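Local coordinates for aluminum resistance protein (Clostridium novyi, PDB 3I16) that binds pyridoxal-5'-phosphate and probably cleaves carbon-sulfur bonds, as a lyase of the methionine gamma-lyase family named for a part in aluminum resistance, at residues Gln31-Ile36 with Pro324-Lys329; Gln53-Ser58 with Leu78-Ala83; Ile243-Gly248 with His299-Ala304. All blocks are in the same frame, centred on the assembly; numbering follows the deposited sequence.

Contact 1: Gln31-Ile36 with Pro324-Lys329; sequences QNQFKI and PKYDEK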
loop_
_atom_site.group_PDB
_atom_site.type_symbol
_atom_site.label_atom_id
_atom_site.label_comp_id
_atom_site.label_asym_id
_atom_site.label_seq_id
_atom_site.Cartn_x
_atom_site.Cartn_y
_atom_site.Cartn_z
ATOM N N GLN B 31 -37.324 15.818 12.146
ATOM C CA GLN B 31 -36.883 16.592 10.957
ATOM C C GLN B 31 -36.296 17.949 11.237
ATOM O O GLN B 31 -35.259 18.276 10.679
ATOM C CB GLN B 31 -37.965 16.731 9.864
ATOM C CG GLN B 31 -38.149 15.483 9.011
ATOM C CD GLN B 31 -36.838 14.727 8.721
ATOM O OE1 GLN B 31 -36.040 15.123 7.856
ATOM N NE2 GLN B 31 -36.625 13.610 9.446
ATOM N N ASN B 32 -36.931 18.727 12.100
ATOM C CA ASN B 32 -36.424 20.064 12.404
ATOM C C ASN B 32 -35.065 20.059 13.066
ATOM O O ASN B 32 -34.278 20.962 12.842
ATOM C CB ASN B 32 -37.442 20.886 13.221
ATOM C CG ASN B 32 -38.642 21.306 12.397
ATOM O OD1 ASN B 32 -38.595 21.301 11.163
ATOM N ND2 ASN B 32 -39.730 21.683 13.073
ATOM N N GLN B 33 -34.770 19.016 13.838
ATOM C CA GLN B 33 -33.483 18.910 14.504
ATOM C C GLN B 33 -32.349 18.794 13.499
ATOM O O GLN B 33 -31.252 19.219 13.780
ATOM C CB GLN B 33 -33.446 17.702 15.426
ATOM C CG GLN B 33 -34.543 17.707 16.478
ATOM C CD GLN B 33 -34.401 18.854 17.419
ATOM O OE1 GLN B 33 -33.280 19.275 17.744
ATOM N NE2 GLN B 33 -35.526 19.368 17.885
ATOM N N PHE B 34 -32.621 18.224 12.331
ATOM C CA PHE B 34 -31.607 18.041 11.289
ATOM C C PHE B 34 -31.172 19.363 10.617
ATOM O O PHE B 34 -30.007 19.517 10.235
ATOM C CB PHE B 34 -32.138 17.045 10.230
ATOM C CG PHE B 34 -32.218 15.588 10.691
ATOM C CD1 PHE B 34 -32.062 15.208 12.019
ATOM C CD2 PHE B 34 -32.522 14.601 9.768
ATOM C CE1 PHE B 34 -32.150 13.881 12.395
ATOM C CE2 PHE B 34 -32.634 13.283 10.143
ATOM C CZ PHE B 34 -32.445 12.916 11.454
ATOM N N LYS B 35 -32.092 20.320 10.501
ATOM C CA LYS B 35 -31.802 21.612 9.853
ATOM C C LYS B 35 -30.636 22.333 10.551
ATOM O O LYS B 35 -29.722 22.884 9.925
ATOM C CB LYS B 35 -33.062 22.504 9.866
ATOM C CG LYS B 35 -34.278 21.928 9.120
ATOM C CD LYS B 35 -35.551 22.778 9.348
ATOM N N ILE B 36 -30.696 22.284 11.872
ATOM C CA ILE B 36 -29.680 22.876 12.748
ATOM C C ILE B 36 -28.315 22.275 12.429
ATOM O O ILE B 36 -27.295 22.981 12.303
ATOM C CB ILE B 36 -29.992 22.562 14.234
ATOM C CG1 ILE B 36 -31.287 23.258 14.693
ATOM C CG2 ILE B 36 -28.845 22.959 15.113
ATOM C CD1 ILE B 36 -32.582 22.541 14.302
ATOM N N PRO B 324 -28.920 10.868 25.098
ATOM C CA PRO B 324 -29.833 11.993 25.323
ATOM C C PRO B 324 -31.133 11.834 24.531
ATOM O O PRO B 324 -31.298 10.854 23.789
ATOM C CB PRO B 324 -29.037 13.188 24.804
ATOM C CG PRO B 324 -28.149 12.612 23.742
ATOM C CD PRO B 324 -27.880 11.187 24.095
ATOM N N LYS B 325 -32.037 12.800 24.694
ATOM C CA LYS B 325 -33.299 12.837 23.970
ATOM C C LYS B 325 -33.021 13.422 22.580
ATOM O O LYS B 325 -31.964 14.036 22.332
ATOM C CB LYS B 325 -34.372 13.632 24.713
ATOM C CG LYS B 325 -34.827 13.046 26.050
ATOM C CD LYS B 325 -35.599 11.766 25.890
ATOM N N TYR B 326 -33.974 13.237 21.679
ATOM C CA TYR B 326 -33.806 13.617 20.258
ATOM C C TYR B 326 -33.616 15.103 20.020
ATOM O O TYR B 326 -33.011 15.499 19.012
ATOM C CB TYR B 326 -35.005 13.123 19.422
ATOM C CG TYR B 326 -36.245 13.970 19.532
ATOM C CD1 TYR B 326 -37.095 13.846 20.627
ATOM C CD2 TYR B 326 -36.591 14.874 18.527
ATOM C CE1 TYR B 326 -38.235 14.605 20.742
ATOM C CE2 TYR B 326 -37.763 15.656 18.635
ATOM C CZ TYR B 326 -38.565 15.510 19.747
ATOM O OH TYR B 326 -39.723 16.243 19.901
ATOM N N ASP B 327 -34.112 15.909 20.955
ATOM C CA ASP B 327 -34.074 17.348 20.832
ATOM C C ASP B 327 -33.092 18.059 21.777
ATOM O O ASP B 327 -33.198 19.253 21.976
ATOM C CB ASP B 327 -35.486 17.918 20.981
ATOM C CG ASP B 327 -36.085 17.662 22.343
ATOM O OD1 ASP B 327 -35.559 16.821 23.117
ATOM O OD2 ASP B 327 -37.102 18.294 22.628
ATOM N N GLU B 328 -32.142 17.341 22.354
ATOM C CA GLU B 328 -31.140 17.977 23.192
ATOM C C GLU B 328 -29.918 18.304 22.363
ATOM O O GLU B 328 -29.659 17.653 21.363
ATOM C CB GLU B 328 -30.729 17.065 24.330
ATOM C CG GLU B 328 -31.899 16.562 25.112
ATOM C CD GLU B 328 -31.482 15.988 26.426
ATOM O OE1 GLU B 328 -31.107 16.777 27.329
ATOM O OE2 GLU B 328 -31.565 14.756 26.564
ATOM N N LYS B 329 -29.166 19.306 22.799
ATOM C CA LYS B 329 -27.942 19.736 22.131
ATOM C C LYS B 329 -26.878 18.652 22.399
ATOM O O LYS B 329 -26.649 18.291 23.546
ATOM C CB LYS B 329 -27.508 21.083 22.719
ATOM C CG LYS B 329 -26.701 21.993 21.811
ATOM C CD LYS B 329 -26.300 23.256 22.578
ATOM C CE LYS B 329 -27.490 23.862 23.283
ATOM N NZ LYS B 329 -27.101 24.863 24.319
#
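Q33 on the long helix 17-54 and D327 in the loop between strands 321-323 and 335-338 bring their CA atoms to 6.5 Å, the closest backbone approach of the two segments. The loop presents a type I beta turn, K325 to E328, with Y326 and D327 at its two central positions. Q33 is the one helix residue that reaches it, with its chain bent at chi2 (-64°) and its amide laid against the turn. The aliphatic part leads: CG of Q33 lies 3.7 Å from the carbonyl O of Y326 and also meets the tyrosine ring obliquely at CD2. Further out, NE2 of Q33 comes within 3.4 Å of CB of D327, while CD and OE1 rest near the CA of the same residue. The amide stands almost upright to the tyrosine ring, the planes being 85° apart. Within the turn, CB of D327 lies over the centre of the Y326 ring, 3.9 Å above its plane. The turn has a fastening of its own: N of K325 donates to OE2 of E328, at the anti lone pair, over 2.7 Å in a nearly straight bond. Behind it, Y326 also packs on R313 of helix 287-318. Across the contact, the Q33 side chain packs on D327 and Y326 by van der Waals touch, and the K325-E328 bond stays within the turn: a small surface contact.

Contact 2: Gln53-Ser58 with Leu78-Ala83; sequences QEERIS and LDAVYA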
loop_
_atom_site.group_PDB
_atom_site.type_symbol
_atom_site.label_atom_id
_atom_site.label_comp_id
_atom_site.label_asym_id
_atom_site.label_seq_id
_atom_site.Cartn_x
_atom_site.Cartn_y
_atom_site.Cartn_z
ATOM N N GLN B 53 -6.609 24.953 1.685
ATOM C CA GLN B 53 -6.203 25.970 0.738
ATOM C C GLN B 53 -5.092 26.862 1.253
ATOM O O GLN B 53 -4.185 27.201 0.498
ATOM C CB GLN B 53 -7.426 26.780 0.304
ATOM C CG GLN B 53 -8.410 25.894 -0.436
ATOM C CD GLN B 53 -9.660 26.606 -0.828
ATOM O OE1 GLN B 53 -10.045 27.598 -0.200
ATOM N NE2 GLN B 53 -10.320 26.105 -1.875
ATOM N N GLU B 54 -5.153 27.212 2.535
ATOM C CA GLU B 54 -4.117 28.020 3.157
ATOM C C GLU B 54 -2.785 27.289 3.143
ATOM O O GLU B 54 -1.727 27.910 2.974
ATOM C CB GLU B 54 -4.511 28.400 4.581
ATOM C CG GLU B 54 -5.677 29.377 4.655
ATOM C CD GLU B 54 -5.319 30.760 4.152
ATOM O OE1 GLU B 54 -4.154 31.196 4.350
ATOM O OE2 GLU B 54 -6.211 31.426 3.570
ATOM N N GLU B 55 -2.826 25.968 3.278
ATOM C CA GLU B 55 -1.616 25.161 3.233
ATOM C C GLU B 55 -1.202 24.763 1.824
ATOM O O GLU B 55 -0.227 24.029 1.651
ATOM C CB GLU B 55 -1.779 23.906 4.116
ATOM C CG GLU B 55 -1.774 24.235 5.570
ATOM C CD GLU B 55 -0.493 24.935 6.003
ATOM O OE1 GLU B 55 0.602 24.590 5.489
ATOM O OE2 GLU B 55 -0.595 25.817 6.881
ATOM N N ARG B 56 -1.944 25.221 0.819
ATOM C CA ARG B 56 -1.608 24.952 -0.576
ATOM C C ARG B 56 -1.394 23.459 -0.880
ATOM O O ARG B 56 -0.430 23.060 -1.543
ATOM C CB ARG B 56 -0.405 25.812 -0.964
ATOM C CG ARG B 56 -0.704 27.319 -0.842
ATOM C CD ARG B 56 0.559 28.176 -0.977
ATOM N NE ARG B 56 1.127 28.117 -2.318
ATOM C CZ ARG B 56 0.717 28.849 -3.359
ATOM N NH1 ARG B 56 -0.287 29.714 -3.251
ATOM N NH2 ARG B 56 1.309 28.696 -4.536
ATOM N N ILE B 57 -2.329 22.645 -0.399
ATOM C CA ILE B 57 -2.254 21.215 -0.598
ATOM C C ILE B 57 -2.363 20.909 -2.104
ATOM O O ILE B 57 -3.220 21.447 -2.791
ATOM C CB ILE B 57 -3.348 20.469 0.237
ATOM C CG1 ILE B 57 -3.165 20.733 1.741
ATOM C CG2 ILE B 57 -3.345 18.950 -0.027
ATOM C CD1 ILE B 57 -1.804 20.335 2.311
ATOM N N SER B 58 -1.451 20.070 -2.588
ATOM C CA SER B 58 -1.385 19.626 -3.966
ATOM C C SER B 58 -1.204 18.106 -3.999
ATOM O O SER B 58 -1.032 17.463 -2.957
ATOM C CB SER B 58 -0.179 20.249 -4.641
ATOM O OG SER B 58 1.015 19.707 -4.099
ATOM N N LEU B 78 0.008 17.958 6.711
ATOM C CA LEU B 78 -1.233 17.471 7.319
ATOM C C LEU B 78 -1.346 17.980 8.765
ATOM O O LEU B 78 -2.438 18.333 9.218
ATOM C CB LEU B 78 -1.318 15.936 7.263
ATOM C CG LEU B 78 -2.577 15.307 7.866
ATOM C CD1 LEU B 78 -3.822 15.851 7.129
ATOM C CD2 LEU B 78 -2.493 13.759 7.812
ATOM N N ASP B 79 -0.220 18.022 9.478
ATOM C CA ASP B 79 -0.195 18.590 10.817
ATOM C C ASP B 79 -0.611 20.071 10.768
ATOM O O ASP B 79 -1.414 20.530 11.600
ATOM C CB ASP B 79 1.179 18.468 11.459
ATOM C CG ASP B 79 1.548 17.035 11.822
ATOM O OD1 ASP B 79 0.689 16.124 11.814
ATOM O OD2 ASP B 79 2.743 16.809 12.091
ATOM N N ALA B 80 -0.108 20.783 9.763
ATOM C CA ALA B 80 -0.416 22.198 9.573
ATOM C C ALA B 80 -1.874 22.411 9.240
ATOM O O ALA B 80 -2.493 23.359 9.733
ATOM C CB ALA B 80 0.497 22.813 8.469
ATOM N N VAL B 81 -2.429 21.550 8.387
ATOM C CA VAL B 81 -3.864 21.636 8.069
ATOM C C VAL B 81 -4.711 21.416 9.332
ATOM O O VAL B 81 -5.671 22.154 9.567
ATOM C CB VAL B 81 -4.282 20.640 6.961
ATOM C CG1 VAL B 81 -5.797 20.567 6.826
ATOM C CG2 VAL B 81 -3.640 21.031 5.626
ATOM N N TYR B 82 -4.357 20.404 10.131
ATOM C CA TYR B 82 -5.089 20.113 11.376
ATOM C C TYR B 82 -5.049 21.314 12.334
ATOM O O TYR B 82 -6.061 21.675 12.946
ATOM C CB TYR B 82 -4.533 18.865 12.090
ATOM C CG TYR B 82 -5.293 17.576 11.869
ATOM C CD1 TYR B 82 -5.363 16.983 10.621
ATOM C CD2 TYR B 82 -5.903 16.918 12.937
ATOM C CE1 TYR B 82 -6.077 15.803 10.429
ATOM C CE2 TYR B 82 -6.611 15.719 12.759
ATOM C CZ TYR B 82 -6.679 15.165 11.507
ATOM O OH TYR B 82 -7.348 13.977 11.320
ATOM N N ALA B 83 -3.869 21.906 12.459
ATOM C CA ALA B 83 -3.632 23.066 13.321
ATOM C C ALA B 83 -4.490 24.271 12.918
ATOM O O ALA B 83 -5.067 24.943 13.790
ATOM C CB ALA B 83 -2.141 23.408 13.361
#
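E55 and I57, in the turn that leaves the C-terminal end of helix 17-54, close on A80 and V81 of helix 73-86, with E55 and V81 nearest at the backbone. The apolar part centres on one methyl. CG2 of V81 is met by CG of E55 at 3.7 Å and, from the isoleucine, by CD1 of I57 at 3.9 Å; the side chains of E55 and V81 run antiparallel alongside each other. With chi1 at 170°, V81 puts CG1 anti to its backbone N and leaves CG2 beside that N, the branch that faces both partners. V81 and I57 also reach F52 of the long helix, and on helix 287-318 V81 meets L294 and I57 meets Y291, so the pair belongs to a three-helix junction.

The contact of E55 with A80 is of another kind. CB of A80 sits over the flat face of the carboxylate, 3.4 Å from CD of E55 and about equally far from the two oxygens. The charge is answered farther along helix 73-86: OE2 of E55 makes a salt bridge with NE of R84, one turn on from A80. The glutamate therefore drapes its aliphatic part over V81 and hands its polar end to R84.

Backbone bonds and the subunit interface account for the rest. R56 takes a positive phi of 52°, and its N bonds to O of Q53 at 3.0 Å. R56 makes a cation-pi contact with F361 of the second subunit, and I57 forms backbone hydrogen bonds with that subunit. What ends the long helix here is a Schellman motif, the classic C-terminal helix cap, with the exiting chain tucked against helix 73-86.

Contact 3: Ile243-Gly248 with His299-Ala304; sequences IKNIGG and HISMEA. With EDO (1,2-ethanediol), chain L.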
loop_
_atom_site.group_PDB
_atom_site.type_symbol
_atom_site.label_atom_id
_atom_site.label_comp_id
_atom_site.label_asym_id
_atom_site.label_seq_id
_atom_site.Cartn_x
_atom_site.Cartn_y
_atom_site.Cartn_z
ATOM N N ILE B 243 -9.944 6.873 13.754
ATOM C CA ILE B 243 -10.981 5.943 13.328
ATOM C C ILE B 243 -12.353 6.298 13.932
ATOM O O ILE B 243 -13.266 5.480 13.898
ATOM C CB ILE B 243 -10.594 4.443 13.458
ATOM C CG1 ILE B 243 -10.511 3.969 14.895
ATOM C CG2 ILE B 243 -9.272 4.169 12.677
ATOM C CD1 ILE B 243 -10.195 2.447 14.990
ATOM N N LYS B 244 -12.459 7.501 14.526
ATOM C CA LYS B 244 -13.736 8.035 14.977
ATOM C C LYS B 244 -14.039 9.160 13.979
ATOM O O LYS B 244 -13.615 9.077 12.850
ATOM C CB LYS B 244 -13.705 8.523 16.422
ATOM C CG LYS B 244 -13.348 7.458 17.428
ATOM C CD LYS B 244 -13.475 7.993 18.837
ATOM C CE LYS B 244 -12.970 6.981 19.850
ATOM N NZ LYS B 244 -13.607 5.650 19.657
ATOM N N ASN B 245 -14.765 10.197 14.390
ATOM C CA ASN B 245 -15.214 11.275 13.484
ATOM C C ASN B 245 -14.218 11.841 12.462
ATOM O O ASN B 245 -14.492 11.861 11.265
ATOM C CB ASN B 245 -15.733 12.485 14.286
ATOM C CG ASN B 245 -16.792 12.133 15.327
ATOM O OD1 ASN B 245 -16.873 11.003 15.782
ATOM N ND2 ASN B 245 -17.577 13.137 15.741
ATOM N N ILE B 246 -13.074 12.321 12.940
ATOM C CA ILE B 246 -12.143 13.099 12.095
ATOM C C ILE B 246 -11.459 12.348 10.975
ATOM O O ILE B 246 -10.878 12.960 10.067
ATOM C CB ILE B 246 -11.133 13.896 12.977
ATOM C CG1 ILE B 246 -10.542 15.081 12.205
ATOM C CG2 ILE B 246 -10.049 12.980 13.552
ATOM C CD1 ILE B 246 -10.091 16.232 13.086
ATOM N N GLY B 247 -11.486 11.027 11.040
ATOM C CA GLY B 247 -10.969 10.200 9.945
ATOM C C GLY B 247 -11.975 10.049 8.797
ATOM O O GLY B 247 -11.645 9.445 7.772
ATOM N N GLY B 248 -13.206 10.520 9.003
ATOM C CA GLY B 248 -14.254 10.537 7.962
ATOM C C GLY B 248 -14.593 9.186 7.382
ATOM O O GLY B 248 -14.973 9.080 6.212
ATOM N N HIS B 299 -19.076 16.221 7.083
ATOM C CA HIS B 299 -20.250 15.569 6.524
ATOM C C HIS B 299 -20.559 14.225 7.186
ATOM O O HIS B 299 -21.663 14.016 7.708
ATOM C CB HIS B 299 -20.058 15.379 5.004
ATOM C CG HIS B 299 -21.241 14.775 4.317
ATOM N ND1 HIS B 299 -22.254 15.530 3.769
ATOM C CD2 HIS B 299 -21.580 13.479 4.111
ATOM C CE1 HIS B 299 -23.160 14.724 3.247
ATOM N NE2 HIS B 299 -22.773 13.473 3.438
ATOM N N ILE B 300 -19.586 13.321 7.179
ATOM C CA ILE B 300 -19.781 11.964 7.717
ATOM C C ILE B 300 -20.132 12.061 9.194
ATOM O O ILE B 300 -20.918 11.271 9.679
ATOM C CB ILE B 300 -18.535 11.036 7.507
ATOM C CG1 ILE B 300 -18.183 10.840 6.017
ATOM C CG2 ILE B 300 -18.737 9.647 8.152
ATOM C CD1 ILE B 300 -19.195 10.091 5.199
ATOM N N SER B 301 -19.482 12.973 9.920
ATOM C CA SER B 301 -19.792 13.180 11.356
ATOM C C SER B 301 -21.297 13.456 11.558
ATOM O O SER B 301 -21.910 12.910 12.465
ATOM C CB SER B 301 -18.958 14.329 11.958
ATOM O OG SER B 301 -17.566 14.001 12.029
HETATM N N MSE B 302 -21.889 14.281 10.693
HETATM C CA MSE B 302 -23.321 14.564 10.803
HETATM C C MSE B 302 -24.247 13.424 10.318
HETATM O O MSE B 302 -25.418 13.334 10.755
HETATM C CB MSE B 302 -23.640 15.876 10.120
HETATM C CG MSE B 302 -23.015 17.066 10.818
HETATM SE SE MSE B 302 -23.536 17.108 12.738
HETATM C CE MSE B 302 -23.104 18.973 13.041
ATOM N N GLU B 303 -23.766 12.590 9.406
ATOM C CA GLU B 303 -24.523 11.412 9.004
ATOM C C GLU B 303 -24.693 10.531 10.239
ATOM O O GLU B 303 -25.783 10.053 10.516
ATOM C CB GLU B 303 -23.798 10.625 7.901
ATOM C CG GLU B 303 -23.698 11.326 6.563
ATOM C CD GLU B 303 -25.067 11.650 5.955
ATOM O OE1 GLU B 303 -25.947 10.761 5.898
ATOM O OE2 GLU B 303 -25.243 12.791 5.507
ATOM N N ALA B 304 -23.609 10.342 10.997
ATOM C CA ALA B 304 -23.639 9.529 12.216
ATOM C C ALA B 304 -24.543 10.154 13.273
ATOM O O ALA B 304 -25.312 9.445 13.949
ATOM C CB ALA B 304 -22.210 9.328 12.788
HETATM C C1 EDO L . -28.896 12.302 5.290
HETATM O O1 EDO L . -27.991 11.414 4.620
HETATM C C2 EDO L . -28.628 13.753 4.916
HETATM O O2 EDO L . -27.443 14.283 5.541
#
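N245 and S301 meet near the cofactor site of what the family makes a fold-type I pyridoxal-5'-phosphate enzyme, the side chain of N245 about 9 Å from the bound cofactor. N245 directly follows K244, a residue of the cofactor pocket that touches the cofactor. K244 is placed as the lysine that carries the cofactor in relatives, probably with the same role here. The loop after strand 237-241 runs through K244 into a short 3-10 turn, 245-247, and this turn rests on helix 287-318.

Two touches make the contact, both between buried residues. CB of N245 lies 3.3 Å from OG of S301, and the amide stays further off. The serine hydroxyl is committed to its own helix, bonding back to O of A297; chi1 of -68° holds OG beside the backbone N, from where it also reaches the loop. The amide of N245 is likewise taken: ND2 bonds to O of E223 and weakly to O of Y221, itself a residue of the pocket. Three residues on, O of G248 comes to CG1 of I300 at 3.7 Å. G248 adopts a positive phi of 58°, and its N bonds to O of N245 at 2.9 Å, which closes the 3-10 turn. The helix thus meets the chain just beyond the pocket lysine with a hydroxyl and a methylene, the loop answering with the CB of N245 and the carbonyl of G248.

On the same helix, H299 bonds through NE2 to H299 NE2 of the second subunit. E303 takes F411 N at OE1. An ethanediol, probably from the crystallisation liquor, bonds to NZ of K306 and to E303, its O2 donating to OE2 of E303 at 2.7 Å.

Overall arrangement
From the N terminus, helix 17-54 supplies the first segment of contact 1 and then, at its far end, that of contact 2. Contact 2 closes soonest, when helix 73-86 returns to the end of the long helix after only 19 intervening residues. Contact 3 opens later and closes 50 residues on, joining the cofactor-site loop to helix 287-318. The two follow in series, and both lie within the 287-residue interval that contact 1 closes, when the loop after strand 321-323 reaches residues 31-36. Contacts 2 and 3 touch through Y82 and I246, whereas contact 1 touches neither, though its nearest atoms come to about 6 Å of contact 3.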